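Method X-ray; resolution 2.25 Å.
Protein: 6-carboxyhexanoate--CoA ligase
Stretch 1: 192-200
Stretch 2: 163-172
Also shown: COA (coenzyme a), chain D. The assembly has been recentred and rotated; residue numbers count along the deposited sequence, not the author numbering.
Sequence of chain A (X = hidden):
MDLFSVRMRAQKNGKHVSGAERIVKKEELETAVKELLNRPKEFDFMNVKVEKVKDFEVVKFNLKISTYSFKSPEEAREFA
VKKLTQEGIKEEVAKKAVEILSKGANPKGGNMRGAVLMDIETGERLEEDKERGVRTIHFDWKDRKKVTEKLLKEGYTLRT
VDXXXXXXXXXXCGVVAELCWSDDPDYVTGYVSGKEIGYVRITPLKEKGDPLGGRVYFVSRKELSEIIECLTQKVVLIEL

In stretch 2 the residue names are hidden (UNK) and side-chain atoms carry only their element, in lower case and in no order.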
# COMPACT_ATOMS: atom_id res chain seq x y z
N VAL A 192 1.58 -5.17 -8.60
CA VAL A 192 2.94 -5.57 -8.30
C VAL A 192 3.77 -4.37 -8.72
O VAL A 192 3.45 -3.72 -9.72
CB VAL A 192 3.28 -6.86 -9.06
CG1 VAL A 192 3.91 -6.60 -10.45
CG2 VAL A 192 4.00 -7.82 -8.21
N SER A 193 4.77 -4.00 -7.92
CA SER A 193 5.49 -2.79 -8.27
C SER A 193 6.97 -2.93 -7.95
O SER A 193 7.38 -3.78 -7.16
CB SER A 193 4.93 -1.55 -7.57
OG SER A 193 5.22 -1.59 -6.19
N GLY A 194 7.75 -2.06 -8.59
CA GLY A 194 9.19 -2.04 -8.42
C GLY A 194 9.73 -0.93 -9.29
O GLY A 194 9.01 -0.35 -10.11
N LYS A 195 11.01 -0.62 -9.08
CA LYS A 195 11.57 0.52 -9.80
C LYS A 195 11.75 0.21 -11.29
O LYS A 195 11.66 1.13 -12.12
CB LYS A 195 12.90 0.97 -9.17
CG LYS A 195 12.71 1.87 -7.97
CD LYS A 195 14.02 2.38 -7.40
CE LYS A 195 13.76 3.16 -6.12
NZ LYS A 195 14.98 3.79 -5.53
N GLU A 196 11.95 -1.06 -11.64
CA GLU A 196 12.12 -1.44 -13.04
C GLU A 196 10.80 -1.79 -13.72
O GLU A 196 10.60 -1.45 -14.88
CB GLU A 196 13.09 -2.63 -13.18
CG GLU A 196 14.29 -2.61 -12.24
CD GLU A 196 15.21 -1.41 -12.43
OE1 GLU A 196 14.81 -0.40 -13.05
OE2 GLU A 196 16.35 -1.48 -11.95
N ILE A 197 9.91 -2.50 -13.03
CA ILE A 197 8.67 -2.93 -13.66
C ILE A 197 7.57 -1.89 -13.54
O ILE A 197 6.49 -2.07 -14.12
CB ILE A 197 8.18 -4.26 -13.06
CG1 ILE A 197 7.93 -4.11 -11.56
CG2 ILE A 197 9.18 -5.36 -13.35
CD1 ILE A 197 7.22 -5.31 -10.90
N GLY A 198 7.81 -0.79 -12.81
CA GLY A 198 6.82 0.24 -12.62
C GLY A 198 5.71 -0.24 -11.70
O GLY A 198 5.93 -1.04 -10.79
N TYR A 199 4.50 0.26 -11.97
CA TYR A 199 3.30 -0.09 -11.21
C TYR A 199 2.41 -0.91 -12.13
O TYR A 199 1.92 -0.40 -13.15
CB TYR A 199 2.62 1.18 -10.69
CG TYR A 199 1.32 0.97 -9.93
CD1 TYR A 199 1.33 0.61 -8.59
CD2 TYR A 199 0.08 1.18 -10.55
CE1 TYR A 199 0.14 0.43 -7.88
CE2 TYR A 199 -1.11 1.00 -9.84
CZ TYR A 199 -1.08 0.63 -8.51
OH TYR A 199 -2.24 0.44 -7.78
N VAL A 200 2.21 -2.18 -11.79
CA VAL A 200 1.64 -3.16 -12.71
C VAL A 200 0.32 -3.64 -12.12
O VAL A 200 0.29 -4.43 -11.18
CB VAL A 200 2.61 -4.32 -12.96
CG1 VAL A 200 2.09 -5.20 -14.07
CG2 VAL A 200 3.97 -3.77 -13.35
N UNK A 163 -3.29 3.93 -3.73
CA UNK A 163 -2.27 2.88 -3.72
C UNK A 163 -0.97 3.34 -4.38
O UNK A 163 0.12 2.96 -3.92
c UNK A 163 -2.81 1.61 -4.39
N UNK A 164 -1.06 4.15 -5.43
CA UNK A 164 0.16 4.67 -6.06
C UNK A 164 1.02 5.43 -5.06
O UNK A 164 2.23 5.22 -4.99
c UNK A 164 1.13 4.52 -9.10
c UNK A 164 -0.18 5.58 -7.25
c UNK A 164 -0.27 4.89 -8.61
c UNK A 164 -1.00 5.75 -9.64
N UNK A 165 0.41 6.35 -4.30
CA UNK A 165 1.21 7.14 -3.38
C UNK A 165 1.87 6.24 -2.34
O UNK A 165 3.02 6.48 -1.95
c UNK A 165 0.35 8.21 -2.71
N UNK A 166 1.17 5.18 -1.93
CA UNK A 166 1.68 4.25 -0.92
C UNK A 166 2.86 3.42 -1.45
O UNK A 166 3.87 3.26 -0.76
c UNK A 166 0.53 3.36 -0.45
c UNK A 166 0.51 2.23 0.61
c UNK A 166 -0.35 2.61 1.81
c UNK A 166 1.83 1.74 1.08
N UNK A 167 2.74 2.83 -2.66
CA UNK A 167 3.87 2.09 -3.23
C UNK A 167 5.05 2.98 -3.47
O UNK A 167 6.20 2.54 -3.40
c UNK A 167 3.59 1.46 -4.59
o UNK A 167 2.56 2.17 -5.31
c UNK A 167 3.37 0.05 -4.48
N UNK A 168 4.79 4.20 -3.93
CA UNK A 168 5.94 4.98 -4.31
C UNK A 168 6.78 5.29 -3.08
O UNK A 168 8.02 5.26 -3.17
c UNK A 168 8.36 8.70 -5.54
c UNK A 168 7.24 8.09 -5.02
c UNK A 168 7.38 6.41 -6.72
c UNK A 168 8.50 7.03 -7.25
c UNK A 168 5.55 6.25 -5.05
c UNK A 168 6.72 6.95 -5.62
c UNK A 168 9.00 8.18 -6.65
N UNK A 169 6.13 5.52 -1.93
CA UNK A 169 6.87 5.69 -0.69
C UNK A 169 7.64 4.42 -0.35
O UNK A 169 8.82 4.49 0.02
c UNK A 169 6.59 6.45 2.92
c UNK A 169 7.23 7.43 3.88
n UNK A 169 7.11 7.01 5.31
c UNK A 169 5.95 6.08 0.46
c UNK A 169 6.66 6.99 1.50
N UNK A 170 6.99 3.25 -0.45
CA UNK A 170 7.67 1.99 -0.18
C UNK A 170 8.94 1.87 -1.00
O UNK A 170 10.03 1.66 -0.45
c UNK A 170 6.74 0.81 -0.46
c UNK A 170 5.57 0.74 0.50
o UNK A 170 5.57 1.39 1.54
n UNK A 170 4.56 -0.06 0.16
N UNK A 171 8.84 2.07 -2.32
CA UNK A 171 10.01 1.98 -3.18
C UNK A 171 11.03 3.06 -2.85
O UNK A 171 12.24 2.81 -2.91
c UNK A 171 9.16 -0.38 -4.85
c UNK A 171 9.60 2.08 -4.65
c UNK A 171 8.24 1.22 -6.59
c UNK A 171 8.60 1.02 -5.11
N UNK A 172 10.58 4.27 -2.50
CA UNK A 172 11.53 5.30 -2.11
C UNK A 172 12.26 4.92 -0.82
O UNK A 172 13.44 5.23 -0.65
c UNK A 172 12.55 8.44 -2.09
c UNK A 172 11.66 7.70 -1.32
c UNK A 172 11.57 7.96 0.05
c UNK A 172 13.25 9.68 -0.11
c UNK A 172 10.82 6.64 -1.95
c UNK A 172 13.34 9.43 -1.49
c UNK A 172 12.37 8.94 0.66
N1A COA D . -5.71 -1.50 9.24
C2A COA D . -6.12 -2.09 10.37
N3A COA D . -5.97 -1.51 11.55
C4A COA D . -5.38 -0.30 11.65
C5A COA D . -4.94 0.35 10.50
C6A COA D . -5.13 -0.31 9.26
N6A COA D . -4.66 0.36 7.98
N7A COA D . -4.41 1.52 10.85
C8A COA D . -4.50 1.63 12.16
N9A COA D . -5.11 0.55 12.66
C1B COA D . -5.25 0.39 14.13
C2B COA D . -5.69 -0.58 14.81
O2B COA D . -5.26 -1.91 14.36
C3B COA D . -4.70 -0.17 16.10
O3B COA D . -3.35 -0.48 15.68
P3B COA D . -2.33 -1.71 16.20
O7A COA D . -0.98 -1.09 16.36
O8A COA D . -2.77 -2.33 17.49
O9A COA D . -2.22 -2.80 15.17
C4B COA D . -4.88 1.11 16.26
O4B COA D . -5.65 1.61 14.99
C5B COA D . -3.55 1.98 16.42
O5B COA D . -2.95 2.21 15.19
P1A COA D . -2.12 3.61 14.77
O1A COA D . -0.71 3.23 14.31
O2A COA D . -2.06 4.62 15.89
O3A COA D . -2.89 4.25 13.47
P2A COA D . -2.88 5.86 12.96
O4A COA D . -3.93 6.58 13.82
O5A COA D . -1.53 6.53 13.25
O6A COA D . -3.30 5.88 11.33
CBP COA D . -3.42 5.04 8.88
CCP COA D . -2.75 4.94 10.35
CDP COA D . -4.86 4.47 8.92
CEP COA D . -3.63 6.53 8.53
CAP COA D . -2.50 4.28 7.77
OAP COA D . -2.95 3.01 7.49
C9P COA D . -2.40 4.98 6.39
O9P COA D . -1.50 5.76 6.14
N8P COA D . -3.38 4.71 5.34
C7P COA D . -3.31 5.39 4.01
C6P COA D . -3.09 4.41 2.86
C5P COA D . -4.23 3.35 2.66
O5P COA D . -4.66 2.73 3.55
N4P COA D . -4.74 3.13 1.28
C3P COA D . -5.86 2.13 1.06
C2P COA D . -5.94 1.82 -0.44
S1P COA D . -4.25 1.33 -0.91
O HOH W 1 15.31 4.35 -2.82

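Position 163 carries a single side-chain carbon, attached to CA with nothing beyond it. That carbon points toward stretch 1 and lies 3.6 Å from Tyr199 OH, and the residue is Ala163. Its CA also sits 3.8 Å from S1P of the coenzyme A.

Position 164 has four carbons forked at the second, the pattern of leucine. The CA-to-CB bond points sideways, yet one terminal carbon comes over a face of the Tyr199 ring. This is Leu164: its CD2 is 3.7 Å from Tyr199 CG and 3.9 Å from the ring centroid, 20° off the normal, which qualifies as a CH-pi contact.

At position 165 one carbon again completes the side chain, out of reach of stretch 1, so the residue is Ala165. Position 166 repeats the four-carbon fork but stays out of reach of stretch 1. It is Leu166, which turns to the cofactor instead, with its CD2 3.4 Å from COA C6P.

Position 167 shows one carbon bearing an oxygen and a carbon. The terminal carbon meets Ser193 OG, and the oxygen lies oblique to the Tyr199 ring. Two heavy atoms on CB, one of them oxygen, identify Thr167. Its CG2 approaches Ser193 OG to 3.0 Å, a tight carbon-to-oxygen contact, while its OG1 lies 3.8 Å from Tyr199 CD1. The same OG1 is 2.9 Å from Ala163 O and 3.1 Å from Leu164 O, so the hydroxyl is placed to bond back onto its own helix.

Position 168 has one carbon followed by a ring of six carbons with no oxygen, and the ring makes no contact with stretch 1; hence Phe168. Position 169 is four carbons in a row ending in nitrogen, out of reach of stretch 1, which gives Lys169, whose NZ is hydrogen-bonded elsewhere in the structure. Position 170 has two carbons, the second carrying an oxygen and a nitrogen; its CA-to-CB bond points sideways and it makes no contact with stretch 1. This short amide is Asn170, also satisfied elsewhere.

Position 171 brings back four carbons forked at the second, now pointing toward stretch 1, where a terminal carbon meets Gly194 and Ser193. It is Leu171, with chi1 m and chi2 t. Its CD1 packs 3.8 Å from Gly194 C and 4.1 Å from Ser193 OG, and it has the largest covered area of either stretch, 89 Å².

Position 172 has one carbon and a six-carbon ring without oxygen. Its CA-to-CB bond points away from stretch 1, and the residue is Phe172.

The contact works through positions 163, 164, 167 and 171, whose side chains meet a hairpin held by paired backbone bonds between Val192 and Val200 (Val192 N to Val200 O, 3.0 Å; Val200 N to Val192 O, 2.9 Å). Tyr199 covers the earlier part of the helix, and Ser193 and Gly194 meet the later part. No direct hydrogen bond crosses the interface, and Ser193 OG is buried without a partner, so packing dominates the 386 Å² buried. At the margin, the extended Lys195 brings CE to 3.6 Å from Leu171 O, and water 1 links Lys195 NZ (2.8 Å from the water O) to Phe172 O (3.0 Å from that same O).

Stretch 2 (163-172) ALALTFKNLF
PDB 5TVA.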